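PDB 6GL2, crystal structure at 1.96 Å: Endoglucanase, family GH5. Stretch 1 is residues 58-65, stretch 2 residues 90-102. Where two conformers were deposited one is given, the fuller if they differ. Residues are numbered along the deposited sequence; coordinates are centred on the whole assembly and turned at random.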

# COMPACT_ATOMS: atom_id res chain seq x y z
N GLY A 58 8.88 -16.19 -3.92
CA GLY A 58 9.94 -15.41 -3.29
C GLY A 58 9.58 -14.01 -2.79
O GLY A 58 10.44 -13.31 -2.34
N PHE A 59 8.29 -13.66 -2.95
CA PHE A 59 7.84 -12.43 -2.31
C PHE A 59 7.94 -12.55 -0.80
O PHE A 59 7.46 -13.55 -0.26
N LYS A 60 8.46 -11.55 -0.17
CA LYS A 60 8.61 -11.53 1.26
C LYS A 60 7.50 -10.76 2.02
O LYS A 60 7.30 -10.93 3.19
N THR A 61 6.81 -9.92 1.24
CA THR A 61 5.76 -9.02 1.80
C THR A 61 4.47 -9.21 1.02
O THR A 61 4.48 -9.25 -0.20
N LEU A 62 3.36 -9.45 1.73
CA LEU A 62 2.03 -9.37 1.24
C LEU A 62 1.41 -8.05 1.64
O LEU A 62 1.32 -7.73 2.82
N ARG A 63 0.94 -7.26 0.66
CA ARG A 63 0.11 -6.12 0.99
C ARG A 63 -1.38 -6.59 0.82
O ARG A 63 -1.72 -7.20 -0.20
N LEU A 64 -2.12 -6.40 1.89
CA LEU A 64 -3.49 -6.86 2.07
C LEU A 64 -4.37 -5.63 2.18
O LEU A 64 -4.74 -5.16 3.27
N PRO A 65 -4.73 -5.08 1.00
CA PRO A 65 -5.57 -3.87 1.06
C PRO A 65 -7.02 -4.25 1.44
O PRO A 65 -7.54 -5.28 1.06
N ALA A 90 -7.75 -13.88 8.98
CA ALA A 90 -7.42 -15.13 8.39
C ALA A 90 -6.40 -15.00 7.25
O ALA A 90 -5.47 -15.80 7.18
N ILE A 91 -6.61 -14.03 6.35
CA ILE A 91 -5.68 -13.86 5.25
C ILE A 91 -4.33 -13.40 5.73
O ILE A 91 -3.27 -13.83 5.31
N ALA A 92 -4.36 -12.49 6.70
CA ALA A 92 -3.09 -12.08 7.30
C ALA A 92 -2.27 -13.26 7.81
O ALA A 92 -1.05 -13.35 7.66
N ASN A 93 -2.97 -14.16 8.51
CA ASN A 93 -2.30 -15.38 9.02
C ASN A 93 -1.84 -16.28 7.96
O ASN A 93 -0.76 -16.86 8.11
N PHE A 94 -2.49 -16.35 6.80
CA PHE A 94 -1.99 -17.15 5.68
C PHE A 94 -0.56 -16.67 5.34
O PHE A 94 0.33 -17.47 5.02
N ALA A 95 -0.37 -15.38 5.24
CA ALA A 95 0.92 -14.74 4.95
C ALA A 95 1.94 -14.92 6.06
O ALA A 95 3.10 -15.30 5.85
N LEU A 96 1.51 -14.60 7.27
CA LEU A 96 2.42 -14.73 8.41
C LEU A 96 2.93 -16.12 8.59
O LEU A 96 4.14 -16.33 8.89
N GLU A 97 2.11 -17.12 8.37
CA GLU A 97 2.49 -18.58 8.41
C GLU A 97 3.50 -18.96 7.38
O GLU A 97 4.20 -19.98 7.51
N ASN A 98 3.62 -18.18 6.30
CA ASN A 98 4.56 -18.30 5.23
C ASN A 98 5.81 -17.48 5.50
O ASN A 98 6.59 -17.27 4.57
N GLU A 99 5.93 -16.94 6.70
CA GLU A 99 7.09 -16.17 7.07
C GLU A 99 7.14 -14.80 6.40
O GLU A 99 8.22 -14.21 6.30
N MET A 100 6.03 -14.32 5.87
CA MET A 100 5.96 -13.02 5.20
C MET A 100 5.61 -11.90 6.16
O MET A 100 5.01 -12.10 7.21
N TYR A 101 5.97 -10.70 5.74
CA TYR A 101 5.43 -9.48 6.29
C TYR A 101 4.00 -9.30 5.70
O TYR A 101 3.80 -9.71 4.55
N VAL A 102 3.18 -8.59 6.45
CA VAL A 102 1.79 -8.36 5.95
C VAL A 102 1.52 -6.92 6.29
O VAL A 102 1.67 -6.45 7.43

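The β/α unit, in which a strand packs against a helix and pairs with the strand that follows it, illustrates how alternation along a strand sorts side chains into two environments, and this family GH5 endoglucanase offers a compact example. The strand carrying Leu62 and Leu64 runs nearly antiparallel to the helix carrying Ile91, Ala92 and Ala95, at an angle of 172° and a closest axial approach of 9.2 Å, and lies parallel to the strand that begins at Tyr101.

At the centre sits Leu62, which shares a face of the sheet with Val102 and buries more area against the opposing stretch than any other residue of the pair. With chi1 t and chi2 p, it brings CD2 to 3.7 Å from CB of Ala95 and 4.3 Å from CG2 of Ile91. Ala95 points toward the strand, and its CB is where the leucine methyl comes closest to the helix. Leu64 adopts the same t, p rotamer and extends this layer: its CD1 lies 3.7 Å from Ile91 CG2, its CD2 lies 4.1 Å from Ala92 CB, and its CB is 4.2 Å from Val102 CG1. Ile91, with chi1 m and chi2 t, makes its closest approach to each leucine with CG2. Val102, with chi1 t, also approaches Leu62, CG2 to CB at 4.4 Å.

Met100 extends the apolar contact toward the start of the strand. Its m, t, p side chain places CE 4.0 Å from Leu62 CB and 4.2 Å from Phe59 CB, although the Phe59 ring itself leads away. Arg63, between the two leucines in sequence, points away from the second stretch and finds its polar partners elsewhere in the structure.

On the other face of the sheet, Thr61 and Tyr101, both with chi1 m, stand side by side, Thr61 OG1 lying 3.5 Å from Tyr101 CB. Both hydroxyls have hydrogen-bonding partners elsewhere in the structure. Beneath the side chains, the parallel pairing is carried by two backbone hydrogen bonds, Tyr101 N to Lys60 O and Leu62 N to Tyr101 O, each 2.9 Å long.

The polar edge belongs to Lys60. Its CB points away, yet the t, p, t, t chain curls back so that CG passes 4.1 Å from Tyr101 CD1 and NZ donates a hydrogen bond of 2.8 Å to Glu99 O. The ammonium group therefore meets a backbone carbonyl, while the end of the Glu99 side chain leads away. The principle is plain: apolar branches fill the strand-helix layer, and a long side chain carries its charge to the polar edge of the contact.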

# COMPACT_ATOMS: atom_id res chain seq x y z
CB PHE A 59 6.38 -12.13 -2.74
CG PHE A 59 6.21 -11.75 -4.21
CD1 PHE A 59 6.63 -10.46 -4.59
CD2 PHE A 59 5.86 -12.64 -5.19
CE1 PHE A 59 6.53 -10.08 -5.91
CE2 PHE A 59 5.69 -12.26 -6.50
CZ PHE A 59 6.13 -10.98 -6.85
CB LYS A 60 10.04 -11.04 1.64
CG LYS A 60 10.30 -11.11 3.10
CD LYS A 60 10.29 -12.52 3.69
CE LYS A 60 10.79 -12.65 5.16
NZ LYS A 60 10.91 -14.04 5.60
CB THR A 61 6.13 -7.56 1.81
OG1 THR A 61 7.28 -7.39 2.65
CG2 THR A 61 5.07 -6.60 2.30
CB LEU A 62 1.14 -10.48 1.78
CG LEU A 62 -0.31 -10.50 1.27
CD1 LEU A 62 -0.38 -10.88 -0.17
CD2 LEU A 62 -1.21 -11.37 2.15
CB ARG A 63 0.40 -4.88 0.13
CG ARG A 63 -0.47 -3.66 0.47
CD ARG A 63 0.18 -2.40 -0.01
NE ARG A 63 -0.59 -1.16 0.18
CZ ARG A 63 -1.42 -0.63 -0.74
NH1 ARG A 63 -1.69 -1.23 -1.83
NH2 ARG A 63 -1.89 0.58 -0.52
CB LEU A 64 -3.54 -7.72 3.38
CG LEU A 64 -4.89 -8.26 3.78
CD1 LEU A 64 -5.56 -8.94 2.59
CD2 LEU A 64 -4.68 -9.22 4.99
CB PRO A 65 -5.48 -3.41 -0.39
CG PRO A 65 -5.23 -4.62 -1.21
CD PRO A 65 -4.38 -5.45 -0.34
CB ALA A 90 -8.67 -15.80 7.88
CB ILE A 91 -6.25 -12.93 4.17
CG1 ILE A 91 -7.55 -13.44 3.62
CG2 ILE A 91 -5.21 -12.62 3.08
CD1 ILE A 91 -8.34 -12.44 2.82
CB ALA A 92 -3.32 -11.06 8.41
CB ASN A 93 -3.21 -16.13 10.00
CG ASN A 93 -3.10 -15.52 11.34
OD1 ASN A 93 -3.90 -14.78 11.74
ND2 ASN A 93 -1.91 -15.63 11.95
CB PHE A 94 -2.78 -17.04 4.42
CG PHE A 94 -4.22 -17.52 4.49
CD1 PHE A 94 -4.66 -18.44 5.37
CD2 PHE A 94 -5.12 -17.00 3.58
CE1 PHE A 94 -6.04 -18.88 5.37
CE2 PHE A 94 -6.44 -17.40 3.61
CZ PHE A 94 -6.81 -18.32 4.47
CB ALA A 95 0.74 -13.30 4.57
CB LEU A 96 1.77 -14.24 9.74
CG LEU A 96 1.44 -12.74 9.76
CD1 LEU A 96 0.45 -12.43 10.92
CD2 LEU A 96 2.70 -11.82 9.82
CB GLU A 97 1.25 -19.44 8.22
CG GLU A 97 0.33 -19.43 9.43
CD GLU A 97 -1.09 -19.79 9.17
OE1 GLU A 97 -1.42 -20.27 8.07
OE2 GLU A 97 -1.84 -19.55 10.16
CB ASN A 98 3.92 -17.95 3.89
CG ASN A 98 3.21 -19.11 3.25
OD1 ASN A 98 3.85 -20.07 2.73
ND2 ASN A 98 1.89 -19.11 3.23
CB GLU A 99 8.42 -16.97 6.92
CG GLU A 99 8.38 -18.29 7.70
CD GLU A 99 8.08 -18.01 9.17
OE1 GLU A 99 8.97 -17.45 9.84
OE2 GLU A 99 6.99 -18.32 9.65
CB MET A 100 4.90 -13.07 4.10
CG MET A 100 5.16 -14.14 3.04
SD MET A 100 3.77 -14.28 1.89
CE MET A 100 4.17 -12.90 0.79
CB TYR A 101 6.27 -8.25 5.90
CG TYR A 101 7.63 -8.22 6.62
CD1 TYR A 101 8.70 -8.90 6.12
CD2 TYR A 101 7.74 -7.58 7.79
CE1 TYR A 101 9.95 -8.95 6.83
CE2 TYR A 101 9.00 -7.54 8.50
CZ TYR A 101 10.00 -8.27 8.01
OH TYR A 101 11.21 -8.30 8.71
CB VAL A 102 0.74 -9.25 6.66
CG1 VAL A 102 -0.64 -8.75 6.29
CG2 VAL A 102 0.94 -10.67 6.19